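Local coordinates for protein p450 cytochrome, putative (Rippkaea orientalis, PDB 6Y01) that probably binds and carries the molybdenum cofactor as a four-chain Moco carrier protein with a Rossmann fold, at residues Val111-Gly116 / Glu167-Ile172; Leu41-Gly46 / Gln64-Ala69; Ile136-Asp141 / Glu163-Leu168; Val48-Gly53 / Leu107-Val112. One frame throughout, in Å; residues are numbered along the deposited sequence.

Contact 1 (Val111-Gly116 / Glu167-Ile172); sequences VVIACG and ELIKSI
Val111 points at helix 162-176 and splits its two methyls between Ile169 and Ile172, three positions apart on that helix: CG1 meets CG1 of Ile169 at 4.0 Å, while CG2 meets Ile172 CG2, also at 4.0 Å. CG1 lies opposite the backbone N (chi1 -179°) and CG2 beside it, which fans the methyls over both residues. Both isoleucines run askew to the valine, so each pair touches through single carbons. Ile113, two residues on and thus on the same face of the strand, reaches less directly; its extended chain (chi2 173°) carries CD1 to Ile169 CD1 at 4.0 Å, the two side chains meeting nearly at right angles. In this Rossmann-like fold, strand 111-115 is an inner strand of the parallel sheet, and the C-terminal helix packs across one face of it; its residues 167-172 run roughly antiparallel to 111-115, at 159° and 10.2 Å between the axes of these segments. Ile169 also leans on Trp47 and on Ile136 of the adjoining strand 135-138, and Ile113 touches Leu38 of helix 29-44. On the helix side, Leu168 O accepts two bonds, from Ile172 N and from Ser171 OG at 2.7 Å, the hydroxyl oxygen lying somewhat off the carbonyl plane.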
loop_
_atom_site.group_PDB
_atom_site.type_symbol
_atom_site.label_atom_id
_atom_site.label_comp_id
_atom_site.label_asym_id
_atom_site.label_seq_id
_atom_site.Cartn_x
_atom_site.Cartn_y
_atom_site.Cartn_z
ATOM N N VAL D 111 -2.302 20.937 3.232
ATOM C CA VAL D 111 -3.545 21.144 4.010
ATOM C C VAL D 111 -4.585 20.245 3.383
ATOM O O VAL D 111 -4.625 20.121 2.131
ATOM C CB VAL D 111 -4.007 22.605 3.993
ATOM C CG1 VAL D 111 -5.268 22.744 4.821
ATOM C CG2 VAL D 111 -2.915 23.559 4.441
ATOM N N VAL D 112 -5.439 19.653 4.191
ATOM C CA VAL D 112 -6.541 18.791 3.737
ATOM C C VAL D 112 -7.828 19.542 4.056
ATOM O O VAL D 112 -8.008 20.014 5.193
ATOM C CB VAL D 112 -6.516 17.424 4.481
ATOM C CG1 VAL D 112 -7.750 16.618 4.158
ATOM C CG2 VAL D 112 -5.266 16.634 4.142
ATOM N N ILE D 113 -8.685 19.705 3.043
ATOM C CA ILE D 113 -10.028 20.255 3.250
ATOM C C ILE D 113 -11.043 19.149 3.040
ATOM O O ILE D 113 -11.021 18.465 1.988
ATOM C CB ILE D 113 -10.333 21.401 2.264
ATOM C CG1 ILE D 113 -9.282 22.512 2.325
ATOM C CG2 ILE D 113 -11.733 21.905 2.500
ATOM C CD1 ILE D 113 -9.446 23.582 1.262
ATOM N N ALA D 114 -11.918 18.990 4.025
ATOM C CA ALA D 114 -13.051 18.080 3.913
ATOM C C ALA D 114 -14.258 18.942 3.582
ATOM O O ALA D 114 -14.739 19.701 4.430
ATOM C CB ALA D 114 -13.274 17.282 5.193
ATOM N N CYS D 115 -14.726 18.773 2.353
ATOM C CA CYS D 115 -15.848 19.536 1.821
ATOM C C CYS D 115 -17.045 18.610 1.793
ATOM O O CYS D 115 -17.192 17.807 0.872
ATOM C CB CYS D 115 -15.446 20.081 0.447
ATOM S SG CYS D 115 -16.680 21.055 -0.381
ATOM N N GLY D 116 -17.882 18.713 2.818
ATOM C CA GLY D 116 -18.948 17.755 3.097
ATOM C C GLY D 116 -18.427 16.591 3.930
ATOM O O GLY D 116 -17.266 16.545 4.332
ATOM N N GLU D 167 -8.189 31.713 3.302
ATOM C CA GLU D 167 -7.614 32.557 4.373
ATOM C C GLU D 167 -6.888 31.670 5.398
ATOM O O GLU D 167 -5.737 31.981 5.784
ATOM C CB GLU D 167 -8.687 33.364 5.098
ATOM N N LEU D 168 -7.526 30.557 5.781
ATOM C CA LEU D 168 -6.939 29.657 6.793
ATOM C C LEU D 168 -5.667 29.037 6.234
ATOM O O LEU D 168 -4.673 28.979 6.941
ATOM C CB LEU D 168 -7.950 28.596 7.219
ATOM C CG LEU D 168 -9.111 29.098 8.069
ATOM C CD1 LEU D 168 -10.176 28.021 8.189
ATOM C CD2 LEU D 168 -8.621 29.495 9.458
ATOM N N ILE D 169 -5.704 28.570 4.993
ATOM C CA ILE D 169 -4.492 27.985 4.377
ATOM C C ILE D 169 -3.345 28.984 4.419
ATOM O O ILE D 169 -2.236 28.601 4.752
ATOM C CB ILE D 169 -4.768 27.499 2.950
ATOM C CG1 ILE D 169 -5.746 26.314 2.986
ATOM C CG2 ILE D 169 -3.465 27.177 2.224
ATOM C CD1 ILE D 169 -6.339 26.018 1.620
ATOM N N LYS D 170 -3.590 30.230 4.018
ATOM C CA LYS D 170 -2.518 31.235 4.026
ATOM C C LYS D 170 -1.919 31.372 5.423
ATOM O O LYS D 170 -0.706 31.473 5.538
ATOM C CB LYS D 170 -3.049 32.561 3.485
ATOM C CG LYS D 170 -3.295 32.516 1.994
ATOM C CD LYS D 170 -3.902 33.746 1.465
ATOM C CE LYS D 170 -4.065 33.625 -0.037
ATOM N NZ LYS D 170 -5.027 34.637 -0.540
ATOM N N SER D 171 -2.751 31.371 6.471
ATOM C CA SER D 171 -2.230 31.492 7.856
ATOM C C SER D 171 -1.430 30.239 8.228
ATOM O O SER D 171 -0.392 30.369 8.931
ATOM C CB SER D 171 -3.314 31.806 8.829
ATOM O OG SER D 171 -4.184 30.712 8.940
ATOM N N ILE D 172 -1.869 29.069 7.776
ATOM C CA ILE D 172 -1.216 27.777 8.110
ATOM C C ILE D 172 0.143 27.691 7.424
ATOM O O ILE D 172 1.147 27.356 8.087
ATOM C CB ILE D 172 -2.122 26.596 7.727
ATOM C CG1 ILE D 172 -3.343 26.556 8.659
ATOM C CG2 ILE D 172 -1.345 25.276 7.746
ATOM C CD1 ILE D 172 -4.483 25.741 8.152
#

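Contact 2 (Leu41-Gly46 / Gln64-Ala69); sequences LIALEG and QGAKKA
This is a small-residue helix-helix contact, made where the C-terminal ends of helices 29-44 and 58-68 come together, and it is partly buried. Ala43 carries it: its CB points at the other helix, 3.7 Å from Ala69 CB and 3.5 Å from Ala66 O, so the methyl rests against a backbone carbonyl as well as a side chain. Ala66 CB lies 4.1 Å from Ala43 CB. With methyls alone at this point, the backbones can draw close, and the CA atoms of Ala43 and Ala66 are 5.0 Å apart. The two helices flank strand 48-51 in the chain, giving the helix-strand-helix succession of a Rossmann-like fold, and both lie on the same face of the parallel sheet; Ala66 also touches Thr73 of strand 73-77. Toward solvent, Leu44 closes the edge of the contact. Its CG is placed beside the backbone N (chi1 -73°), and from there CD2 comes to Ala69 CB at 3.9 Å. Both helices finish here: Gly46, with positive phi, closes the first in a Schellman motif, its N bonded to Ala43 O at 2.9 Å, whereas Ala69 is the first residue to leave the helical conformation in the second. Glu45 takes no part in the contact and forms a salt bridge with Lys170 of helix 162-176; Lys67 forms one with Asp90.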
loop_
_atom_site.group_PDB
_atom_site.type_symbol
_atom_site.label_atom_id
_atom_site.label_comp_id
_atom_site.label_asym_id
_atom_site.label_seq_id
_atom_site.Cartn_x
_atom_site.Cartn_y
_atom_site.Cartn_z
ATOM N N LEU D 41 -10.571 28.739 -6.490
ATOM C CA LEU D 41 -9.778 29.619 -5.603
ATOM C C LEU D 41 -8.374 29.043 -5.362
ATOM O O LEU D 41 -7.405 29.797 -5.280
ATOM C CB LEU D 41 -10.501 29.847 -4.273
ATOM C CG LEU D 41 -11.833 30.567 -4.348
ATOM C CD1 LEU D 41 -12.501 30.552 -2.997
ATOM C CD2 LEU D 41 -11.674 32.000 -4.852
ATOM N N ILE D 42 -8.267 27.722 -5.230
ATOM C CA ILE D 42 -6.942 27.082 -5.063
ATOM C C ILE D 42 -6.086 27.375 -6.309
ATOM O O ILE D 42 -4.937 27.787 -6.220
ATOM C CB ILE D 42 -7.147 25.570 -4.805
ATOM C CG1 ILE D 42 -7.747 25.373 -3.406
ATOM C CG2 ILE D 42 -5.866 24.786 -5.009
ATOM C CD1 ILE D 42 -8.317 23.987 -3.218
ATOM N N ALA D 43 -6.664 27.162 -7.488
ATOM C CA ALA D 43 -5.936 27.396 -8.743
ATOM C C ALA D 43 -5.572 28.880 -8.876
ATOM O O ALA D 43 -4.464 29.161 -9.347
ATOM C CB ALA D 43 -6.778 26.925 -9.889
ATOM N N LEU D 44 -6.449 29.774 -8.431
ATOM C CA LEU D 44 -6.158 31.222 -8.640
ATOM C C LEU D 44 -4.997 31.662 -7.737
ATOM O O LEU D 44 -4.335 32.651 -8.045
ATOM C CB LEU D 44 -7.403 32.059 -8.368
ATOM C CG LEU D 44 -8.474 31.940 -9.454
ATOM C CD1 LEU D 44 -9.781 32.542 -8.973
ATOM C CD2 LEU D 44 -8.027 32.586 -10.777
ATOM N N GLU D 45 -4.721 30.931 -6.667
ATOM C CA GLU D 45 -3.558 31.212 -5.800
ATOM C C GLU D 45 -2.262 30.644 -6.404
ATOM O O GLU D 45 -1.170 30.870 -5.818
ATOM C CB GLU D 45 -3.775 30.602 -4.409
ATOM C CG GLU D 45 -4.886 31.239 -3.632
ATOM C CD GLU D 45 -4.651 32.703 -3.301
ATOM O OE1 GLU D 45 -3.458 33.140 -3.215
ATOM O OE2 GLU D 45 -5.659 33.429 -3.161
ATOM N N GLY D 46 -2.353 29.863 -7.471
ATOM C CA GLY D 46 -1.186 29.156 -8.021
ATOM C C GLY D 46 -0.860 27.889 -7.267
ATOM O O GLY D 46 0.246 27.379 -7.394
ATOM N N GLN D 64 -12.835 20.291 -11.737
ATOM C CA GLN D 64 -13.353 21.151 -12.817
ATOM C C GLN D 64 -13.159 22.619 -12.431
ATOM O O GLN D 64 -12.889 23.445 -13.318
ATOM C CB GLN D 64 -14.801 20.812 -13.108
ATOM C CG GLN D 64 -14.975 19.476 -13.826
ATOM C CD GLN D 64 -16.331 19.248 -14.436
ATOM O OE1 GLN D 64 -17.060 20.206 -14.755
ATOM N NE2 GLN D 64 -16.686 18.011 -14.731
ATOM N N GLY D 65 -13.374 22.998 -11.189
ATOM C CA GLY D 65 -13.139 24.370 -10.723
ATOM C C GLY D 65 -11.711 24.814 -10.951
ATOM O O GLY D 65 -11.447 25.901 -11.475
ATOM N N ALA D 66 -10.768 23.962 -10.565
ATOM C CA ALA D 66 -9.348 24.266 -10.705
ATOM C C ALA D 66 -9.038 24.402 -12.195
ATOM O O ALA D 66 -8.279 25.305 -12.578
ATOM C CB ALA D 66 -8.466 23.208 -10.027
ATOM N N LYS D 67 -9.558 23.498 -13.022
ATOM C CA LYS D 67 -9.255 23.595 -14.462
ATOM C C LYS D 67 -9.829 24.855 -15.094
ATOM O O LYS D 67 -9.202 25.456 -15.993
ATOM C CB LYS D 67 -9.750 22.362 -15.207
ATOM C CG LYS D 67 -8.988 21.086 -14.892
ATOM C CD LYS D 67 -7.485 21.279 -14.848
ATOM C CE LYS D 67 -6.875 21.757 -16.138
ATOM N NZ LYS D 67 -5.409 21.985 -15.958
ATOM N N LYS D 68 -10.982 25.300 -14.604
ATOM C CA LYS D 68 -11.611 26.531 -15.122
ATOM C C LYS D 68 -10.650 27.691 -14.897
ATOM O O LYS D 68 -10.581 28.596 -15.728
ATOM C CB LYS D 68 -12.941 26.815 -14.424
ATOM C CG LYS D 68 -13.651 28.062 -14.910
ATOM C CD LYS D 68 -14.828 28.462 -14.044
ATOM N N ALA D 69 -9.882 27.653 -13.800
ATOM C CA ALA D 69 -8.907 28.699 -13.445
ATOM C C ALA D 69 -7.477 28.318 -13.836
ATOM O O ALA D 69 -6.532 28.953 -13.352
ATOM C CB ALA D 69 -9.033 29.028 -11.982
#

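Contact 3 (Ile136-Asp141 / Glu163-Leu168); sequences ILLNDD and ENCIEL
Apolar contacts between Ile136 and Leu138 on one side and Cys165 and Leu168 on the other make up this buried contact. The thiol sulfur of Cys165 sits between two branches of the strand, with Ile136 CG2 at 3.9 Å and Leu138 CD2 at 4.0 Å. Ile136 is forked over the helix: CG2 serves the sulfur, while CD1, at the end of an extended chain (chi2 170°), reaches Leu168 CB at 3.8 Å and lies 3.7 Å from the carbonyl O of Cys165. Residues 136 and 138 share one face of the strand, and 165 and 168 lie one helical turn apart, so both side chains face the strand. Here residues 163-168 of helix 162-176 run back along 136-138, part of the sixth strand in the parallel order of this Rossmann-like fold, at 175° and 9.7 Å between the axes of these segments. Leu38 of helix 29-44 touches both Leu138 and Cys165. Polar bonding belongs to the strand's exit instead. Asn139 OD1 accepts Asp141 N at 2.9 Å, forming an Asx turn; the donor lies above the amide plane, and the same oxygen also takes a bond from Gln145. Asp141 then serves as N-cap of helix 142-151, its OD2 accepting Ser144 N.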
loop_
_atom_site.group_PDB
_atom_site.type_symbol
_atom_site.label_atom_id
_atom_site.label_comp_id
_atom_site.label_asym_id
_atom_site.label_seq_id
_atom_site.Cartn_x
_atom_site.Cartn_y
_atom_site.Cartn_z
ATOM N N ILE D 136 -8.991 21.339 7.467
ATOM C CA ILE D 136 -10.089 22.312 7.485
ATOM C C ILE D 136 -11.371 21.582 7.150
ATOM O O ILE D 136 -11.448 20.923 6.095
ATOM C CB ILE D 136 -9.836 23.450 6.496
ATOM C CG1 ILE D 136 -8.525 24.166 6.801
ATOM C CG2 ILE D 136 -11.015 24.392 6.483
ATOM C CD1 ILE D 136 -8.096 25.140 5.711
ATOM N N LEU D 137 -12.377 21.720 8.004
ATOM C CA LEU D 137 -13.714 21.167 7.733
ATOM C C LEU D 137 -14.605 22.265 7.169
ATOM O O LEU D 137 -14.754 23.310 7.775
ATOM C CB LEU D 137 -14.308 20.601 9.022
ATOM C CG LEU D 137 -13.429 19.571 9.745
ATOM C CD1 LEU D 137 -14.139 19.113 11.031
ATOM C CD2 LEU D 137 -13.131 18.397 8.864
ATOM N N LEU D 138 -15.222 21.954 6.054
ATOM C CA LEU D 138 -16.228 22.840 5.405
ATOM C C LEU D 138 -17.498 22.014 5.217
ATOM O O LEU D 138 -17.644 21.301 4.207
ATOM C CB LEU D 138 -15.640 23.399 4.105
ATOM C CG LEU D 138 -16.557 24.362 3.387
ATOM C CD1 LEU D 138 -16.690 25.676 4.112
ATOM C CD2 LEU D 138 -15.987 24.604 2.014
ATOM N N ASN D 139 -18.335 21.990 6.256
ATOM C CA ASN D 139 -19.523 21.129 6.242
ATOM C C ASN D 139 -20.530 21.629 7.250
ATOM O O ASN D 139 -20.216 22.548 8.024
ATOM C CB ASN D 139 -19.188 19.657 6.498
ATOM C CG ASN D 139 -18.686 19.358 7.884
ATOM O OD1 ASN D 139 -19.258 19.816 8.882
ATOM N ND2 ASN D 139 -17.580 18.647 7.916
ATOM N N ASP D 140 -21.699 21.010 7.218
ATOM C CA ASP D 140 -22.822 21.354 8.113
ATOM C C ASP D 140 -23.093 20.196 9.067
ATOM O O ASP D 140 -24.252 19.993 9.391
ATOM C CB ASP D 140 -24.060 21.724 7.294
ATOM C CG ASP D 140 -23.848 23.010 6.524
ATOM O OD1 ASP D 140 -23.270 23.952 7.126
ATOM O OD2 ASP D 140 -24.214 23.057 5.310
ATOM N N ASP D 141 -22.041 19.478 9.476
ATOM C CA ASP D 141 -22.155 18.299 10.364
ATOM C C ASP D 141 -21.514 18.606 11.723
ATOM O O ASP D 141 -20.313 18.361 11.910
ATOM C CB ASP D 141 -21.511 17.063 9.736
ATOM C CG ASP D 141 -21.828 15.795 10.502
ATOM O OD1 ASP D 141 -22.985 15.466 10.592
ATOM O OD2 ASP D 141 -20.889 15.192 11.080
ATOM N N GLU D 163 -13.857 30.868 0.587
ATOM C CA GLU D 163 -12.912 31.978 0.793
ATOM C C GLU D 163 -12.215 31.857 2.151
ATOM O O GLU D 163 -11.017 32.098 2.249
ATOM C CB GLU D 163 -13.664 33.318 0.649
ATOM C CG GLU D 163 -14.176 33.562 -0.740
ATOM C CD GLU D 163 -15.460 32.823 -1.167
ATOM O OE1 GLU D 163 -16.136 32.111 -0.311
ATOM O OE2 GLU D 163 -15.806 32.955 -2.390
ATOM N N ASN D 164 -12.973 31.487 3.185
ATOM C CA ASN D 164 -12.395 31.331 4.539
ATOM C C ASN D 164 -11.377 30.187 4.528
ATOM O O ASN D 164 -10.349 30.304 5.188
ATOM C CB ASN D 164 -13.511 31.123 5.558
ATOM C CG ASN D 164 -13.025 31.049 6.987
ATOM O OD1 ASN D 164 -13.499 30.211 7.752
ATOM N ND2 ASN D 164 -12.151 31.958 7.378
ATOM N N CYS D 165 -11.634 29.108 3.785
ATOM C CA CYS D 165 -10.626 28.035 3.639
ATOM C C CYS D 165 -9.306 28.610 3.116
ATOM O O CYS D 165 -8.245 28.230 3.644
ATOM C CB CYS D 165 -11.062 26.938 2.684
ATOM S SG CYS D 165 -12.471 25.975 3.255
ATOM N N ILE D 166 -9.366 29.463 2.101
ATOM C CA ILE D 166 -8.135 30.028 1.514
ATOM C C ILE D 166 -7.434 30.889 2.565
ATOM O O ILE D 166 -6.201 30.789 2.681
ATOM C CB ILE D 166 -8.446 30.833 0.232
ATOM C CG1 ILE D 166 -9.173 29.971 -0.794
ATOM C CG2 ILE D 166 -7.183 31.444 -0.324
ATOM C CD1 ILE D 166 -8.414 28.762 -1.299
ATOM N N GLU D 167 -8.189 31.713 3.302
ATOM C CA GLU D 167 -7.614 32.557 4.373
ATOM C C GLU D 167 -6.888 31.670 5.398
ATOM O O GLU D 167 -5.737 31.981 5.784
ATOM C CB GLU D 167 -8.687 33.364 5.098
ATOM N N LEU D 168 -7.526 30.557 5.781
ATOM C CA LEU D 168 -6.939 29.657 6.793
ATOM C C LEU D 168 -5.667 29.037 6.234
ATOM O O LEU D 168 -4.673 28.979 6.941
ATOM C CB LEU D 168 -7.950 28.596 7.219
ATOM C CG LEU D 168 -9.111 29.098 8.069
ATOM C CD1 LEU D 168 -10.176 28.021 8.189
ATOM C CD2 LEU D 168 -8.621 29.495 9.458
#

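Contact 4 (Val48-Gly53 / Leu107-Val112); sequences VLLTGG and LSSDVV
Ser108 and Ser109, at the turn between helix 102-108 and strand 111-115, receive the side chain of Leu50, one methyl apiece. Ser108 points toward strand 48-51, and it is its CB that touches: Leu50 CD1 lies 3.8 Å from that carbon. The hydroxyl is engaged elsewhere, bonded to Ile104 O one turn back in its own helix and to Val94 N of the third subunit, so this serine links the core of one chain to the edge of another. Ser109 follows, already out of the helix. Its OG stands beside the backbone N (chi1 -64°), 4.1 Å from Leu50 CD2, a van der Waals approach; the oxygen has its hydrogen-bonding partner in Asn105 O. Beyond the touching pair, Asp110 OD2 accepts Ile17 N, tying the turn to the start of strand 17-21, and Val111 and Val112 enter the parallel Rossmann-like sheet beside that strand. Strand 17-21 lies between strands 48-51 and 111-115, so Leu50 extends over its side chains Ile17 and Met21 to meet the turn. Its CG is opposite the backbone N (chi1 -177°), which extends the fork toward the serines. Where strand 48-51 ends, Thr51 OG1 accepts Gly53 N at 2.9 Å in an ST turn, and Gly52 O is bonded by Arg101. With both serine hydroxyls bonded to main-chain atoms, burial beside a leucine probably costs little: Ser108 offers its CB, while the Ser109 oxygen is only in van der Waals range.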
loop_
_atom_site.group_PDB
_atom_site.type_symbol
_atom_site.label_atom_id
_atom_site.label_comp_id
_atom_site.label_asym_id
_atom_site.label_seq_id
_atom_site.Cartn_x
_atom_site.Cartn_y
_atom_site.Cartn_z
ATOM N N VAL D 48 -1.599 23.773 -6.155
ATOM C CA VAL D 48 -1.946 22.523 -6.825
ATOM C C VAL D 48 -3.126 21.901 -6.089
ATOM O O VAL D 48 -3.107 21.872 -4.812
ATOM C CB VAL D 48 -0.733 21.610 -6.871
ATOM C CG1 VAL D 48 -1.084 20.271 -7.475
ATOM C CG2 VAL D 48 0.393 22.281 -7.637
ATOM N N LEU D 49 -4.084 21.357 -6.811
ATOM C CA LEU D 49 -5.218 20.640 -6.220
ATOM C C LEU D 49 -4.947 19.165 -6.298
ATOM O O LEU D 49 -4.593 18.647 -7.338
ATOM C CB LEU D 49 -6.498 20.931 -6.994
ATOM C CG LEU D 49 -7.706 20.108 -6.545
ATOM C CD1 LEU D 49 -8.177 20.546 -5.206
ATOM C CD2 LEU D 49 -8.827 20.247 -7.540
ATOM N N LEU D 50 -5.121 18.498 -5.140
ATOM C CA LEU D 50 -5.047 17.022 -5.062
ATOM C C LEU D 50 -6.388 16.482 -4.635
ATOM O O LEU D 50 -6.990 17.000 -3.693
ATOM C CB LEU D 50 -3.920 16.582 -4.112
ATOM C CG LEU D 50 -3.735 15.071 -4.024
ATOM C CD1 LEU D 50 -2.344 14.742 -3.521
ATOM C CD2 LEU D 50 -4.669 14.479 -2.943
ATOM N N THR D 51 -6.865 15.468 -5.326
ATOM C CA THR D 51 -8.073 14.729 -4.901
ATOM C C THR D 51 -7.839 13.240 -5.083
ATOM O O THR D 51 -6.826 12.815 -5.651
ATOM C CB THR D 51 -9.292 15.137 -5.754
ATOM O OG1 THR D 51 -9.260 14.474 -7.031
ATOM C CG2 THR D 51 -9.525 16.638 -5.891
ATOM N N GLY D 52 -8.799 12.463 -4.617
ATOM C CA GLY D 52 -8.795 11.020 -4.840
ATOM C C GLY D 52 -9.238 10.632 -6.245
ATOM O O GLY D 52 -9.424 9.443 -6.540
ATOM N N GLY D 53 -9.517 11.617 -7.126
ATOM C CA GLY D 53 -9.776 11.280 -8.535
ATOM C C GLY D 53 -11.165 10.719 -8.889
ATOM O O GLY D 53 -11.326 10.148 -9.910
ATOM N N LEU D 107 -0.859 12.296 3.299
ATOM C CA LEU D 107 0.578 12.539 3.472
ATOM C C LEU D 107 1.123 13.517 2.417
ATOM O O LEU D 107 2.100 14.209 2.677
ATOM C CB LEU D 107 1.342 11.226 3.387
ATOM C CG LEU D 107 1.125 10.270 4.592
ATOM C CD1 LEU D 107 1.843 8.959 4.287
ATOM C CD2 LEU D 107 1.621 10.902 5.870
ATOM N N SER D 108 0.491 13.543 1.242
ATOM C CA SER D 108 0.960 14.390 0.119
ATOM C C SER D 108 0.449 15.823 0.198
ATOM O O SER D 108 0.926 16.662 -0.576
ATOM C CB SER D 108 0.516 13.735 -1.167
ATOM O OG SER D 108 1.042 12.455 -1.363
ATOM N N SER D 109 -0.551 16.085 1.005
ATOM C CA SER D 109 -1.228 17.386 1.068
ATOM C C SER D 109 -0.551 18.279 2.099
ATOM O O SER D 109 -0.174 17.797 3.193
ATOM C CB SER D 109 -2.672 17.222 1.417
ATOM O OG SER D 109 -3.409 16.509 0.440
ATOM N N ASP D 110 -0.373 19.549 1.801
ATOM C CA ASP D 110 0.059 20.533 2.807
ATOM C C ASP D 110 -1.089 20.868 3.751
ATOM O O ASP D 110 -0.858 21.102 4.945
ATOM C CB ASP D 110 0.617 21.772 2.113
ATOM C CG ASP D 110 1.878 21.446 1.362
ATOM O OD1 ASP D 110 2.805 20.808 1.975
ATOM O OD2 ASP D 110 1.949 21.768 0.214
ATOM N N VAL D 111 -2.302 20.937 3.232
ATOM C CA VAL D 111 -3.545 21.144 4.010
ATOM C C VAL D 111 -4.585 20.245 3.383
ATOM O O VAL D 111 -4.625 20.121 2.131
ATOM C CB VAL D 111 -4.007 22.605 3.993
ATOM C CG1 VAL D 111 -5.268 22.744 4.821
ATOM C CG2 VAL D 111 -2.915 23.559 4.441
ATOM N N VAL D 112 -5.439 19.653 4.191
ATOM C CA VAL D 112 -6.541 18.791 3.737
ATOM C C VAL D 112 -7.828 19.542 4.056
ATOM O O VAL D 112 -8.008 20.014 5.193
ATOM C CB VAL D 112 -6.516 17.424 4.481
ATOM C CG1 VAL D 112 -7.750 16.618 4.158
ATOM C CG2 VAL D 112 -5.266 16.634 4.142
#

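How the contacts relate
All four contacts belong to one Rossmann-like domain built on a parallel sheet. Along the chain, contacts 2 and 4 come first and interleave, helix 29-44, strand 48-51 and helix 58-68 following one another; contact 4 ends on strand 111-115, where contact 1 begins, and contacts 1 and 3 both finish on helix 162-176. These last two are neighbours, their centres about 6 Å apart, and strands 111-115 and 135-138 are adjacent. The centres of contacts 1 and 2 are about 15 Å apart. Leu41 and Ile42 of helix 29-44 pack on Ile166, so the C-terminal helix joins late strands to the first helix, while contact 4 adjoins the third subunit.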